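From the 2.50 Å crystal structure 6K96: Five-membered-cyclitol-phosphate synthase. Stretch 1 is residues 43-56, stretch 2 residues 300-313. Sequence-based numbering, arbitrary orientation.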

# COMPACT_ATOMS: atom_id res chain seq x y z
N LYS B 43 -13.84 -0.48 -25.26
CA LYS B 43 -15.24 -0.54 -24.78
C LYS B 43 -16.18 -0.84 -25.95
O LYS B 43 -17.18 -1.54 -25.73
CB LYS B 43 -15.73 0.77 -24.15
CG LYS B 43 -16.83 0.54 -23.10
CD LYS B 43 -17.94 1.58 -22.92
CE LYS B 43 -19.32 0.92 -22.78
NZ LYS B 43 -20.27 1.65 -21.89
N ARG B 44 -15.90 -0.29 -27.13
CA ARG B 44 -16.78 -0.38 -28.33
C ARG B 44 -15.90 -0.68 -29.54
O ARG B 44 -15.22 0.21 -30.02
CB ARG B 44 -17.54 0.93 -28.56
CG ARG B 44 -18.36 1.38 -27.36
CD ARG B 44 -19.52 2.31 -27.76
NE ARG B 44 -20.17 2.87 -26.58
CZ ARG B 44 -19.60 3.76 -25.75
NH1 ARG B 44 -18.37 4.20 -25.98
NH2 ARG B 44 -20.27 4.26 -24.72
N PRO B 45 -15.79 -1.93 -30.00
CA PRO B 45 -14.84 -2.27 -31.05
C PRO B 45 -15.17 -1.71 -32.43
O PRO B 45 -14.33 -1.78 -33.29
CB PRO B 45 -14.90 -3.81 -31.12
CG PRO B 45 -15.55 -4.27 -29.83
CD PRO B 45 -16.44 -3.12 -29.42
N ARG B 46 -16.39 -1.23 -32.62
CA ARG B 46 -16.76 -0.49 -33.84
C ARG B 46 -17.71 0.66 -33.50
O ARG B 46 -18.52 0.50 -32.57
CB ARG B 46 -17.27 -1.45 -34.92
CG ARG B 46 -16.15 -1.72 -35.91
CD ARG B 46 -16.26 -2.97 -36.76
NE ARG B 46 -14.93 -3.55 -36.96
CZ ARG B 46 -13.96 -3.01 -37.69
NH1 ARG B 46 -14.15 -1.86 -38.32
NH2 ARG B 46 -12.80 -3.65 -37.82
N ILE B 47 -17.53 1.78 -34.19
CA ILE B 47 -18.39 3.00 -34.12
C ILE B 47 -18.62 3.46 -35.55
O ILE B 47 -17.64 3.72 -36.27
CB ILE B 47 -17.74 4.12 -33.29
CG1 ILE B 47 -17.22 3.62 -31.95
CG2 ILE B 47 -18.73 5.27 -33.13
CD1 ILE B 47 -16.40 4.64 -31.16
N GLY B 48 -19.89 3.56 -35.95
CA GLY B 48 -20.25 3.61 -37.38
C GLY B 48 -19.27 2.79 -38.21
O GLY B 48 -18.62 3.39 -39.06
N GLY B 49 -19.14 1.47 -37.91
CA GLY B 49 -18.36 0.45 -38.65
C GLY B 49 -16.85 0.72 -38.65
O GLY B 49 -16.12 -0.06 -39.30
N ILE B 50 -16.38 1.75 -37.94
CA ILE B 50 -14.92 2.09 -37.84
C ILE B 50 -14.32 1.33 -36.67
O ILE B 50 -14.76 1.55 -35.53
CB ILE B 50 -14.63 3.58 -37.63
CG1 ILE B 50 -15.49 4.47 -38.52
CG2 ILE B 50 -13.14 3.79 -37.85
CD1 ILE B 50 -15.39 5.90 -38.15
N GLY B 51 -13.32 0.52 -36.99
CA GLY B 51 -12.53 -0.28 -36.04
C GLY B 51 -11.46 0.55 -35.39
O GLY B 51 -11.13 1.63 -35.88
N VAL B 52 -10.87 -0.03 -34.37
CA VAL B 52 -9.91 0.67 -33.48
C VAL B 52 -8.59 0.91 -34.25
O VAL B 52 -7.75 1.71 -33.77
CB VAL B 52 -9.79 -0.17 -32.21
CG1 VAL B 52 -8.36 -0.46 -31.80
CG2 VAL B 52 -10.60 0.48 -31.09
N SER B 53 -8.44 0.27 -35.42
CA SER B 53 -7.18 0.24 -36.20
C SER B 53 -7.33 1.03 -37.51
O SER B 53 -6.35 1.10 -38.27
CB SER B 53 -6.80 -1.19 -36.47
OG SER B 53 -5.43 -1.41 -36.19
N ASP B 54 -8.53 1.58 -37.76
CA ASP B 54 -8.94 2.12 -39.08
C ASP B 54 -8.63 3.62 -39.12
O ASP B 54 -9.58 4.45 -39.13
CB ASP B 54 -10.40 1.76 -39.37
CG ASP B 54 -10.60 0.26 -39.62
OD1 ASP B 54 -9.65 -0.38 -40.10
OD2 ASP B 54 -11.70 -0.28 -39.32
N LEU B 55 -7.33 3.91 -39.14
CA LEU B 55 -6.68 5.22 -38.87
C LEU B 55 -5.59 5.46 -39.92
O LEU B 55 -4.60 4.67 -39.98
CB LEU B 55 -6.04 5.17 -37.47
CG LEU B 55 -6.36 6.30 -36.51
CD1 LEU B 55 -7.83 6.64 -36.53
CD2 LEU B 55 -5.96 5.90 -35.10
N THR B 56 -5.71 6.54 -40.68
CA THR B 56 -4.63 7.00 -41.58
C THR B 56 -4.24 8.40 -41.13
O THR B 56 -5.06 9.28 -41.18
CB THR B 56 -5.07 6.91 -43.05
OG1 THR B 56 -6.38 6.35 -43.14
CG2 THR B 56 -4.13 6.06 -43.89
N ILE B 300 -9.65 8.91 -26.83
CA ILE B 300 -9.50 9.57 -28.14
C ILE B 300 -10.09 8.61 -29.17
O ILE B 300 -11.00 8.99 -29.90
CB ILE B 300 -8.05 10.01 -28.40
CG1 ILE B 300 -7.63 11.04 -27.37
CG2 ILE B 300 -7.90 10.58 -29.79
CD1 ILE B 300 -6.15 11.40 -27.41
N ILE B 301 -9.69 7.35 -29.18
CA ILE B 301 -10.18 6.40 -30.22
C ILE B 301 -11.72 6.39 -30.30
O ILE B 301 -12.21 6.16 -31.37
CB ILE B 301 -9.65 4.98 -29.99
CG1 ILE B 301 -9.77 4.16 -31.28
CG2 ILE B 301 -10.37 4.35 -28.80
CD1 ILE B 301 -9.10 4.80 -32.44
N ASP B 302 -12.42 6.56 -29.19
CA ASP B 302 -13.89 6.77 -29.12
C ASP B 302 -14.24 8.09 -29.86
O ASP B 302 -14.86 8.02 -30.91
CB ASP B 302 -14.31 6.77 -27.64
CG ASP B 302 -14.91 5.47 -27.14
OD1 ASP B 302 -16.10 5.30 -27.35
OD2 ASP B 302 -14.19 4.64 -26.51
N LEU B 303 -13.75 9.24 -29.37
CA LEU B 303 -14.12 10.58 -29.88
C LEU B 303 -13.79 10.72 -31.38
O LEU B 303 -14.62 11.27 -32.09
CB LEU B 303 -13.41 11.67 -29.06
CG LEU B 303 -13.78 11.76 -27.59
CD1 LEU B 303 -13.07 12.92 -26.95
CD2 LEU B 303 -15.28 11.90 -27.39
N ILE B 304 -12.62 10.30 -31.84
CA ILE B 304 -12.25 10.53 -33.26
C ILE B 304 -13.19 9.72 -34.16
O ILE B 304 -13.45 10.16 -35.29
CB ILE B 304 -10.79 10.24 -33.63
CG1 ILE B 304 -10.40 8.81 -33.27
CG2 ILE B 304 -9.88 11.28 -33.02
CD1 ILE B 304 -8.95 8.52 -33.50
N ARG B 305 -13.65 8.57 -33.70
CA ARG B 305 -14.57 7.74 -34.53
C ARG B 305 -15.96 8.37 -34.41
O ARG B 305 -16.71 8.30 -35.43
CB ARG B 305 -14.60 6.27 -34.11
CG ARG B 305 -13.40 5.43 -34.52
CD ARG B 305 -12.93 4.53 -33.38
NE ARG B 305 -13.61 3.28 -33.14
CZ ARG B 305 -13.73 2.65 -31.96
NH1 ARG B 305 -13.23 3.14 -30.84
NH2 ARG B 305 -14.34 1.50 -31.88
N ILE B 306 -16.31 8.94 -33.25
CA ILE B 306 -17.64 9.58 -33.11
C ILE B 306 -17.67 10.71 -34.12
O ILE B 306 -18.66 10.81 -34.87
CB ILE B 306 -17.95 10.05 -31.68
CG1 ILE B 306 -17.93 8.92 -30.66
CG2 ILE B 306 -19.30 10.73 -31.67
CD1 ILE B 306 -17.85 9.43 -29.23
N ALA B 307 -16.55 11.43 -34.19
CA ALA B 307 -16.28 12.57 -35.11
C ALA B 307 -16.48 12.14 -36.56
O ALA B 307 -17.40 12.67 -37.21
CB ALA B 307 -14.87 13.05 -34.88
N ALA B 308 -15.62 11.25 -37.07
CA ALA B 308 -15.57 10.86 -38.50
C ALA B 308 -16.93 10.31 -38.94
O ALA B 308 -17.44 10.81 -39.95
CB ALA B 308 -14.44 9.90 -38.77
N ALA B 309 -17.52 9.38 -38.19
CA ALA B 309 -18.77 8.70 -38.61
C ALA B 309 -19.90 9.73 -38.74
O ALA B 309 -20.67 9.64 -39.68
CB ALA B 309 -19.15 7.60 -37.66
N ALA B 310 -19.90 10.73 -37.87
CA ALA B 310 -20.89 11.83 -37.83
C ALA B 310 -20.73 12.73 -39.05
O ALA B 310 -21.73 13.04 -39.70
CB ALA B 310 -20.74 12.61 -36.54
N ARG B 311 -19.50 13.09 -39.41
CA ARG B 311 -19.23 13.87 -40.65
C ARG B 311 -19.65 13.07 -41.90
O ARG B 311 -20.19 13.69 -42.85
CB ARG B 311 -17.76 14.30 -40.68
CG ARG B 311 -17.43 15.20 -41.86
CD ARG B 311 -15.98 15.63 -41.79
NE ARG B 311 -15.59 16.38 -42.97
CZ ARG B 311 -15.08 15.85 -44.07
NH1 ARG B 311 -14.88 14.55 -44.19
NH2 ARG B 311 -14.79 16.62 -45.08
N ARG B 312 -19.40 11.76 -41.94
CA ARG B 312 -19.81 10.85 -43.07
C ARG B 312 -21.34 10.86 -43.19
O ARG B 312 -21.82 10.89 -44.31
CB ARG B 312 -19.36 9.39 -42.90
CG ARG B 312 -17.89 9.14 -42.61
CD ARG B 312 -17.23 8.20 -43.61
NE ARG B 312 -15.81 8.13 -43.33
CZ ARG B 312 -15.22 7.25 -42.52
NH1 ARG B 312 -13.91 7.32 -42.33
NH2 ARG B 312 -15.94 6.31 -41.90
N VAL B 313 -22.05 10.96 -42.07
CA VAL B 313 -23.54 10.92 -42.01
C VAL B 313 -24.13 12.35 -41.89
O VAL B 313 -25.37 12.48 -41.85
CB VAL B 313 -23.92 9.95 -40.88
CG1 VAL B 313 -24.99 10.45 -39.92
CG2 VAL B 313 -24.32 8.62 -41.49
O HOH W 1 -13.99 1.71 -27.27

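The strongest polar link between the two stretches is the salt bridge from R44 NH1 to D302 OD1, 2.9 Å long. The carboxylate oxygen lies at the edge of the R44 guanidinium, near its plane, where the N-H groups point. The other carboxylate oxygen is tied to the same residue through water 1, which accepts from R44 N at 2.8 Å and donates to D302 OD2 at 3.0 Å. D302 therefore holds both the side chain and the backbone of R44.

R305 makes the two direct hydrogen bonds across the contact, both to backbone carbonyls. R305 NE donates to I50 O over 3.2 Å with an N-H...O angle of 169°, close to linear. R305 NH2 donates to R44 O at 151°, but the 2.4 Å separation of these atoms is very short, and at 2.50 Å resolution the exact length deserves caution. Both acceptors lie near the guanidinium plane, so one planar group joins two separate points of the first stretch. R46 N, 3.5 Å from R305 NH2, also lies at this edge, but both atoms are donors and no bond results. The faces of the guanidinium are covered by apolar groups: I47 CD1 approaches R305 CZ to 3.4 Å over one face, and V52 CG2 lies 3.7 Å from R305 NH1 over the opposite face. With 139 Å² covered by the first stretch, R305 is the residue most extensively buried by this contact.

A type I' turn spans I47 to I50, closed by I47 N to I50 O at 3.1 Å and I50 N to I47 O at 2.9 Å; I50 O thus accepts from both I47 N and R305 NE. At the turn, G48 comes close to the helix, its CA 4.1 Å from A309 CB. An ideal CB on G48 would fall 2.8 Å from A309 CB, a clash, and the positive phi of 32° separately favours glycine.

Apolar packing extends from this centre. The CA-to-CB bonds of I47 and I50 point toward the helix, and I50 CD1 rests 4.2 Å from both A308 CB and A309 CB. Farther along, V52 CG2 meets I301 CG1 at 3.8 Å. L55 starts sideways, but its end comes nearer the helix, bringing L55 CD1 to 3.7 Å from I304 CD1 and L55 CD2 to 4.3 Å from I301 CD1.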